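Folylpolyglutamate synthase/dihydrofolate synthase (Thermotoga maritima, PDB 1O5Z) probably catalyses the ATP-dependent addition of L-glutamate to 7,8-dihydropteroate and to tetrahydrofolyl polyglutamates, with magnesium as cofactor. Local coordinates at residues I201-R212 / A224-D235. Residues are numbered along the deposited sequence; the frame is centred on the assembly and turned at random.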
ATOM      1  N   ILE A 201      18.514  -5.916  -0.474  1.00 47.08           N
ATOM      2  CA  ILE A 201      19.561  -5.884  -1.503  1.00 47.78           C
ATOM      3  C   ILE A 201      20.239  -7.253  -1.582  1.00 47.91           C
ATOM      4  O   ILE A 201      20.718  -7.763  -0.571  1.00 47.47           O
ATOM      5  CB  ILE A 201      20.625  -4.798  -1.246  1.00 46.87           C
ATOM      6  CG1 ILE A 201      19.977  -3.416  -1.207  1.00 47.15           C
ATOM      7  CG2 ILE A 201      21.695  -4.853  -2.348  1.00 46.96           C
ATOM      8  CD1 ILE A 201      20.904  -2.265  -0.739  1.00 48.22           C
ATOM      9  N   LYS A 202      20.282  -7.805  -2.804  1.00 47.96           N
ATOM     10  CA  LYS A 202      20.706  -9.172  -3.052  1.00 47.57           C
ATOM     11  C   LYS A 202      21.864  -9.178  -4.038  1.00 48.20           C
ATOM     12  O   LYS A 202      22.003  -8.262  -4.860  1.00 48.29           O
ATOM     13  CB  LYS A 202      19.530  -9.969  -3.589  1.00 47.44           C
ATOM     14  CG  LYS A 202      18.366 -10.143  -2.594  1.00 46.89           C
ATOM     15  CD  LYS A 202      18.774 -10.953  -1.343  1.00 46.41           C
ATOM     16  CE  LYS A 202      17.762 -10.816  -0.228  1.00 46.94           C
ATOM     17  NZ  LYS A 202      16.343 -10.995  -0.682  1.00 47.71           N
ATOM     18  N   GLU A 203      22.692 -10.212  -3.945  1.00 47.92           N
ATOM     19  CA  GLU A 203      23.936 -10.290  -4.696  1.00 48.18           C
ATOM     20  C   GLU A 203      23.731 -10.108  -6.190  1.00 47.35           C
ATOM     21  O   GLU A 203      23.000 -10.841  -6.812  1.00 46.99           O
ATOM     22  CB  GLU A 203      24.612 -11.637  -4.437  1.00 48.42           C
ATOM     23  CG  GLU A 203      25.989 -11.795  -5.080  1.00 49.91           C
ATOM     24  CD  GLU A 203      27.085 -11.013  -4.390  1.00 50.93           C
ATOM     25  OE1 GLU A 203      26.859 -10.548  -3.246  1.00 51.36           O
ATOM     26  OE2 GLU A 203      28.178 -10.884  -5.002  1.00 51.55           O
ATOM     27  N   ARG A 204      24.386  -9.106  -6.753  1.00 47.50           N
ATOM     28  CA  ARG A 204      24.305  -8.842  -8.181  1.00 47.81           C
ATOM     29  C   ARG A 204      22.950  -8.346  -8.645  1.00 47.02           C
ATOM     30  O   ARG A 204      22.805  -8.002  -9.792  1.00 47.04           O
ATOM     31  CB  ARG A 204      24.677 -10.087  -8.985  1.00 48.12           C
ATOM     32  CG  ARG A 204      26.076 -10.511  -8.746  1.00 50.91           C
ATOM     33  CD  ARG A 204      27.018  -9.887  -9.706  1.00 54.31           C
ATOM     34  NE  ARG A 204      28.393 -10.021  -9.259  1.00 56.51           N
ATOM     35  CZ  ARG A 204      29.428  -9.523  -9.907  1.00 56.09           C
ATOM     36  NH1 ARG A 204      29.242  -8.879 -11.056  1.00 57.23           N
ATOM     37  NH2 ARG A 204      30.659  -9.668  -9.413  1.00 57.83           N
ATOM     38  N   VAL A 205      21.974  -8.263  -7.757  1.00 46.72           N
ATOM     39  CA  VAL A 205      20.646  -7.832  -8.139  1.00 46.08           C
ATOM     40  C   VAL A 205      20.666  -6.342  -8.029  1.00 45.91           C
ATOM     41  O   VAL A 205      21.050  -5.807  -7.013  1.00 45.03           O
ATOM     42  CB  VAL A 205      19.556  -8.387  -7.177  1.00 46.34           C
ATOM     43  CG1 VAL A 205      18.199  -7.742  -7.415  1.00 45.21           C
ATOM     44  CG2 VAL A 205      19.452  -9.895  -7.306  1.00 47.23           C
ATOM     45  N   PRO A 206      20.238  -5.646  -9.060  1.00 46.75           N
ATOM     46  CA  PRO A 206      20.228  -4.182  -8.975  1.00 46.81           C
ATOM     47  C   PRO A 206      19.336  -3.663  -7.855  1.00 46.32           C
ATOM     48  O   PRO A 206      18.443  -4.377  -7.356  1.00 46.19           O
ATOM     49  CB  PRO A 206      19.684  -3.745 -10.333  1.00 47.11           C
ATOM     50  CG  PRO A 206      18.958  -4.969 -10.859  1.00 47.21           C
ATOM     51  CD  PRO A 206      19.774  -6.131 -10.378  1.00 46.78           C
ATOM     52  N   LEU A 207      19.618  -2.428  -7.452  1.00 45.62           N
ATOM     53  CA  LEU A 207      18.809  -1.704  -6.474  1.00 44.64           C
ATOM     54  C   LEU A 207      18.358  -0.389  -7.113  1.00 44.02           C
ATOM     55  O   LEU A 207      19.187   0.350  -7.707  1.00 42.82           O
ATOM     56  CB  LEU A 207      19.640  -1.366  -5.230  1.00 44.83           C
ATOM     57  CG  LEU A 207      19.105  -0.213  -4.355  1.00 44.83           C
ATOM     58  CD1 LEU A 207      17.749  -0.625  -3.701  1.00 44.82           C
ATOM     59  CD2 LEU A 207      20.138   0.179  -3.312  1.00 44.85           C
ATOM     60  N   VAL A 208      17.073  -0.088  -6.946  1.00 42.54           N
ATOM     61  CA  VAL A 208      16.525   1.214  -7.318  1.00 42.17           C
ATOM     62  C   VAL A 208      15.981   1.949  -6.103  1.00 41.93           C
ATOM     63  O   VAL A 208      15.253   1.375  -5.304  1.00 42.79           O
ATOM     64  CB  VAL A 208      15.423   1.044  -8.332  1.00 41.90           C
ATOM     65  CG1 VAL A 208      14.826   2.391  -8.710  1.00 42.34           C
ATOM     66  CG2 VAL A 208      15.961   0.333  -9.515  1.00 43.32           C
ATOM     67  N   THR A 209      16.334   3.226  -5.966  1.00 42.39           N
ATOM     68  CA  THR A 209      15.806   4.057  -4.882  1.00 41.99           C
ATOM     69  C   THR A 209      15.349   5.476  -5.255  1.00 42.50           C
ATOM     70  O   THR A 209      15.956   6.183  -6.095  1.00 41.90           O
ATOM     71  CB  THR A 209      16.772   4.059  -3.645  1.00 42.00           C
ATOM     72  OG1 THR A 209      16.170   4.760  -2.532  1.00 39.75           O
ATOM     73  CG2 THR A 209      18.078   4.763  -3.956  1.00 41.55           C
ATOM     74  N   GLY A 210      14.251   5.869  -4.603  1.00 43.18           N
ATOM     75  CA  GLY A 210      13.715   7.227  -4.683  1.00 44.09           C
ATOM     76  C   GLY A 210      14.193   8.086  -3.540  1.00 44.93           C
ATOM     77  O   GLY A 210      13.666   9.170  -3.315  1.00 45.62           O
ATOM     78  N   GLU A 211      15.223   7.619  -2.832  1.00 45.50           N
ATOM     79  CA  GLU A 211      15.688   8.278  -1.619  1.00 45.12           C
ATOM     80  C   GLU A 211      16.747   9.298  -1.994  1.00 45.71           C
ATOM     81  O   GLU A 211      17.519   9.092  -2.950  1.00 45.83           O
ATOM     82  CB  GLU A 211      16.211   7.259  -0.593  1.00 44.89           C
ATOM     83  CG  GLU A 211      16.619   7.844   0.782  1.00 44.60           C
ATOM     84  CD  GLU A 211      15.568   8.760   1.401  1.00 42.84           C
ATOM     85  OE1 GLU A 211      14.370   8.390   1.465  1.00 40.73           O
ATOM     86  OE2 GLU A 211      15.944   9.878   1.816  1.00 43.84           O
ATOM     87  N   ARG A 212      16.719  10.412  -1.260  1.00 45.83           N
ATOM     88  CA  ARG A 212      17.650  11.498  -1.412  1.00 47.01           C
ATOM     89  C   ARG A 212      18.447  11.834  -0.137  1.00 46.78           C
ATOM     90  O   ARG A 212      19.457  12.508  -0.236  1.00 45.73           O
ATOM     91  CB  ARG A 212      16.899  12.743  -1.864  1.00 47.25           C
ATOM     92  CG  ARG A 212      16.246  12.672  -3.239  1.00 47.61           C
ATOM     93  CD  ARG A 212      15.834  14.059  -3.674  1.00 49.03           C
ATOM     94  NE  ARG A 212      15.286  14.163  -5.025  1.00 49.45           N
ATOM     95  CZ  ARG A 212      14.056  13.804  -5.344  1.00 52.30           C
ATOM     96  NH1 ARG A 212      13.225  13.285  -4.430  1.00 51.73           N
ATOM     97  NH2 ARG A 212      13.648  13.938  -6.595  1.00 53.72           N
ATOM     98  N   ALA A 224      24.964  -2.288  -1.473  1.00 45.40           N
ATOM     99  CA  ALA A 224      25.005  -2.580  -2.918  1.00 46.74           C
ATOM    100  C   ALA A 224      26.428  -2.768  -3.437  1.00 47.70           C
ATOM    101  O   ALA A 224      26.698  -3.698  -4.183  1.00 48.29           O
ATOM    102  CB  ALA A 224      24.320  -1.468  -3.708  1.00 47.03           C
ATOM    103  N   ARG A 225      27.337  -1.886  -3.054  1.00 48.60           N
ATOM    104  CA  ARG A 225      28.722  -2.025  -3.464  1.00 49.31           C
ATOM    105  C   ARG A 225      29.269  -3.370  -2.978  1.00 49.50           C
ATOM    106  O   ARG A 225      29.965  -4.046  -3.706  1.00 48.93           O
ATOM    107  CB  ARG A 225      29.560  -0.866  -2.905  1.00 49.39           C
ATOM    108  CG  ARG A 225      31.062  -0.936  -3.215  1.00 49.51           C
ATOM    109  CD  ARG A 225      31.877   0.327  -2.798  1.00 51.86           C
ATOM    110  NE  ARG A 225      31.389   0.954  -1.550  1.00 54.71           N
ATOM    111  CZ  ARG A 225      30.680   2.108  -1.456  1.00 55.27           C
ATOM    112  NH1 ARG A 225      30.349   2.829  -2.527  1.00 55.42           N
ATOM    113  NH2 ARG A 225      30.296   2.549  -0.262  1.00 55.29           N
ATOM    114  N   LYS A 226      28.945  -3.740  -1.743  1.00 50.41           N
ATOM    115  CA  LYS A 226      29.323  -5.038  -1.176  1.00 51.36           C
ATOM    116  C   LYS A 226      28.698  -6.188  -1.923  1.00 50.76           C
ATOM    117  O   LYS A 226      29.374  -7.163  -2.197  1.00 50.47           O
ATOM    118  CB  LYS A 226      28.870  -5.162   0.277  1.00 51.73           C
ATOM    119  CG  LYS A 226      29.961  -4.981   1.302  1.00 53.29           C
ATOM    120  CD  LYS A 226      29.354  -5.021   2.735  1.00 54.00           C
ATOM    121  CE  LYS A 226      30.288  -5.712   3.768  1.00 55.03           C
ATOM    122  NZ  LYS A 226      31.463  -4.895   4.181  1.00 56.56           N
ATOM    123  N   LYS A 227      27.396  -6.080  -2.217  1.00 50.60           N
ATOM    124  CA  LYS A 227      26.652  -7.128  -2.962  1.00 50.10           C
ATOM    125  C   LYS A 227      26.892  -7.125  -4.499  1.00 49.83           C
ATOM    126  O   LYS A 227      26.312  -7.943  -5.241  1.00 49.79           O
ATOM    127  CB  LYS A 227      25.151  -7.002  -2.673  1.00 50.09           C
ATOM    128  CG  LYS A 227      24.824  -7.147  -1.206  1.00 51.00           C
ATOM    129  CD  LYS A 227      24.547  -8.573  -0.790  1.00 52.69           C
ATOM    130  CE  LYS A 227      25.058  -8.821   0.629  1.00 55.18           C
ATOM    131  NZ  LYS A 227      24.036  -9.437   1.556  1.00 56.14           N
ATOM    132  N   SER A 228      27.739  -6.208  -4.967  1.00 49.32           N
ATOM    133  CA  SER A 228      27.995  -6.017  -6.395  1.00 49.09           C
ATOM    134  C   SER A 228      26.687  -5.767  -7.169  1.00 49.19           C
ATOM    135  O   SER A 228      26.485  -6.249  -8.294  1.00 49.89           O
ATOM    136  CB  SER A 228      28.795  -7.197  -6.951  1.00 48.70           C
ATOM    137  OG  SER A 228      29.833  -7.559  -6.058  1.00 47.19           O
ATOM    138  N   SER A 229      25.810  -4.995  -6.533  1.00 49.26           N
ATOM    139  CA  SER A 229      24.514  -4.607  -7.071  1.00 48.80           C
ATOM    140  C   SER A 229      24.614  -3.232  -7.684  1.00 49.12           C
ATOM    141  O   SER A 229      25.038  -2.272  -7.037  1.00 49.13           O
ATOM    142  CB  SER A 229      23.495  -4.524  -5.955  1.00 48.45           C
ATOM    143  OG  SER A 229      23.328  -5.788  -5.350  1.00 48.23           O
ATOM    144  N   ARG A 230      24.197  -3.122  -8.928  1.00 49.38           N
ATOM    145  CA  ARG A 230      24.094  -1.825  -9.541  1.00 50.01           C
ATOM    146  C   ARG A 230      22.934  -1.053  -8.908  1.00 48.98           C
ATOM    147  O   ARG A 230      21.813  -1.532  -8.855  1.00 49.37           O
ATOM    148  CB  ARG A 230      23.900  -1.977 -11.042  1.00 50.39           C
ATOM    149  CG  ARG A 230      24.016  -0.679 -11.777  1.00 51.57           C
ATOM    150  CD  ARG A 230      24.178  -0.842 -13.285  1.00 52.54           C
ATOM    151  NE  ARG A 230      24.375   0.379 -14.081  1.00 54.20           N
ATOM    152  CZ  ARG A 230      24.329   1.682 -13.671  1.00 56.35           C
ATOM    153  NH1 ARG A 230      24.081   2.102 -12.400  1.00 53.34           N
ATOM    154  NH2 ARG A 230      24.530   2.612 -14.615  1.00 55.13           N
ATOM    155  N   MET A 231      23.233   0.161  -8.466  1.00 48.21           N
ATOM    156  CA  MET A 231      22.299   1.028  -7.763  1.00 47.87           C
ATOM    157  C   MET A 231      21.845   2.214  -8.619  1.00 46.89           C
ATOM    158  O   MET A 231      22.671   2.926  -9.220  1.00 45.51           O
ATOM    159  CB  MET A 231      23.003   1.576  -6.521  1.00 48.22           C
ATOM    160  CG  MET A 231      22.134   2.425  -5.621  1.00 48.40           C
ATOM    161  SD  MET A 231      23.043   2.722  -4.090  1.00 49.47           S
ATOM    162  CE  MET A 231      21.859   3.735  -3.191  1.00 49.78           C
ATOM    163  N   TYR A 232      20.545   2.458  -8.644  1.00 45.84           N
ATOM    164  CA  TYR A 232      20.042   3.610  -9.368  1.00 45.51           C
ATOM    165  C   TYR A 232      19.272   4.482  -8.427  1.00 45.16           C
ATOM    166  O   TYR A 232      18.432   4.001  -7.658  1.00 45.20           O
ATOM    167  CB  TYR A 232      19.097   3.194 -10.469  1.00 45.27           C
ATOM    168  CG  TYR A 232      19.625   2.196 -11.442  1.00 44.80           C
ATOM    169  CD1 TYR A 232      19.560   0.832 -11.145  1.00 43.17           C
ATOM    170  CD2 TYR A 232      20.155   2.608 -12.688  1.00 42.34           C
ATOM    171  CE1 TYR A 232      20.012  -0.115 -12.057  1.00 44.36           C
ATOM    172  CE2 TYR A 232      20.603   1.681 -13.622  1.00 43.16           C
ATOM    173  CZ  TYR A 232      20.514   0.300 -13.302  1.00 45.55           C
ATOM    174  OH  TYR A 232      20.940  -0.670 -14.189  1.00 44.47           O
ATOM    175  N   VAL A 233      19.519   5.765  -8.530  1.00 44.90           N
ATOM    176  CA  VAL A 233      19.085   6.709  -7.538  1.00 45.54           C
ATOM    177  C   VAL A 233      18.375   7.850  -8.224  1.00 45.49           C
ATOM    178  O   VAL A 233      18.891   8.423  -9.171  1.00 44.75           O
ATOM    179  CB  VAL A 233      20.308   7.265  -6.814  1.00 45.86           C
ATOM    180  CG1 VAL A 233      19.900   8.368  -5.818  1.00 47.94           C
ATOM    181  CG2 VAL A 233      21.084   6.149  -6.135  1.00 46.45           C
ATOM    182  N   ILE A 234      17.217   8.221  -7.726  1.00 45.94           N
ATOM    183  CA  ILE A 234      16.470   9.324  -8.334  1.00 47.53           C
ATOM    184  C   ILE A 234      17.313  10.591  -8.467  1.00 47.92           C
ATOM    185  O   ILE A 234      18.136  10.879  -7.605  1.00 48.33           O
ATOM    186  CB  ILE A 234      15.205   9.624  -7.511  1.00 47.52           C
ATOM    187  CG1 ILE A 234      14.272  10.551  -8.288  1.00 48.37           C
ATOM    188  CG2 ILE A 234      15.567  10.209  -6.138  1.00 48.92           C
ATOM    189  CD1 ILE A 234      12.896  10.546  -7.753  1.00 50.00           C
ATOM    190  N   ASP A 235      17.094  11.352  -9.535  1.00 48.86           N
ATOM    191  CA  ASP A 235      17.904  12.545  -9.864  1.00 49.41           C
ATOM    192  C   ASP A 235      19.349  12.274 -10.241  1.00 49.91           C
ATOM    193  O   ASP A 235      19.952  13.111 -10.889  1.00 48.89           O
ATOM    194  CB  ASP A 235      17.893  13.601  -8.756  1.00 50.16           C
ATOM    195  CG  ASP A 235      16.507  14.190  -8.519  1.00 52.51           C
ATOM    196  OD1 ASP A 235      15.616  14.037  -9.396  1.00 54.78           O
ATOM    197  OD2 ASP A 235      16.229  14.831  -7.472  1.00 55.58           O
TER
HETATM  198  O   HOH W   1      29.422  -9.040  -3.899  1.00 62.19           O
HETATM  199  O   HOH W   2      23.242  -5.023 -10.401  1.00 50.37           O
HETATM  200  O   HOH W   3      18.641  10.878  -4.614  1.00 51.39           O
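Leu207, Val208 and Thr209 pair in parallel with Met231, Tyr232 and Val233, and helix 214-227 links the two strands in a beta-alpha-beta crossover at one margin of the Mur ligase middle domain's sheet. Strand axes 12° apart and four alternating backbone bonds define the register, among them Tyr232 N to Leu207 O at 2.7 Å and Thr209 N to Tyr232 O at 2.8 Å. The tight part lies on the face covered by helix 214-227. There Leu207 and Met231 run side by side, CD2 of the leucine 3.8 Å from CG of the methionine, whose extended chain carries CE on to Thr209 CG2. That methyl sits between backbone N and carbonyl carbon because OG1 is anti to N (chi1 -174°), which leaves the hydroxyl to accept from Glu211 N in an ST turn and to bond with Ile175 O of the adjoining strand. A valine in place of Thr209 would probably keep much of the methyl packing but leave Glu211 N and Ile175 O without this shared partner. On the other face, Pro206 CB meets the Tyr232 ring at its edge, 4.0 Å from CE1, and Arg230 NH1 lies over a ring face.

The ends are looser and wetter. At the Schellman-capped helix terminus, Arg204 N donates to Lys227 O at 2.7 Å, while one water joins Glu203 OE2, Lys226 O and Ser228 OG. At the far end, exposed Arg212 spans to exposed Asp235, its guanidinium covered on one face by Ile234 CG2 and also salt-bridged to Glu274. The planes of guanidinium and carboxylate stand 54° apart, and NE (2.7 Å) and NH2 (2.9 Å) of Arg212 converge on Asp235 OD2 from the same face of the carboxylate.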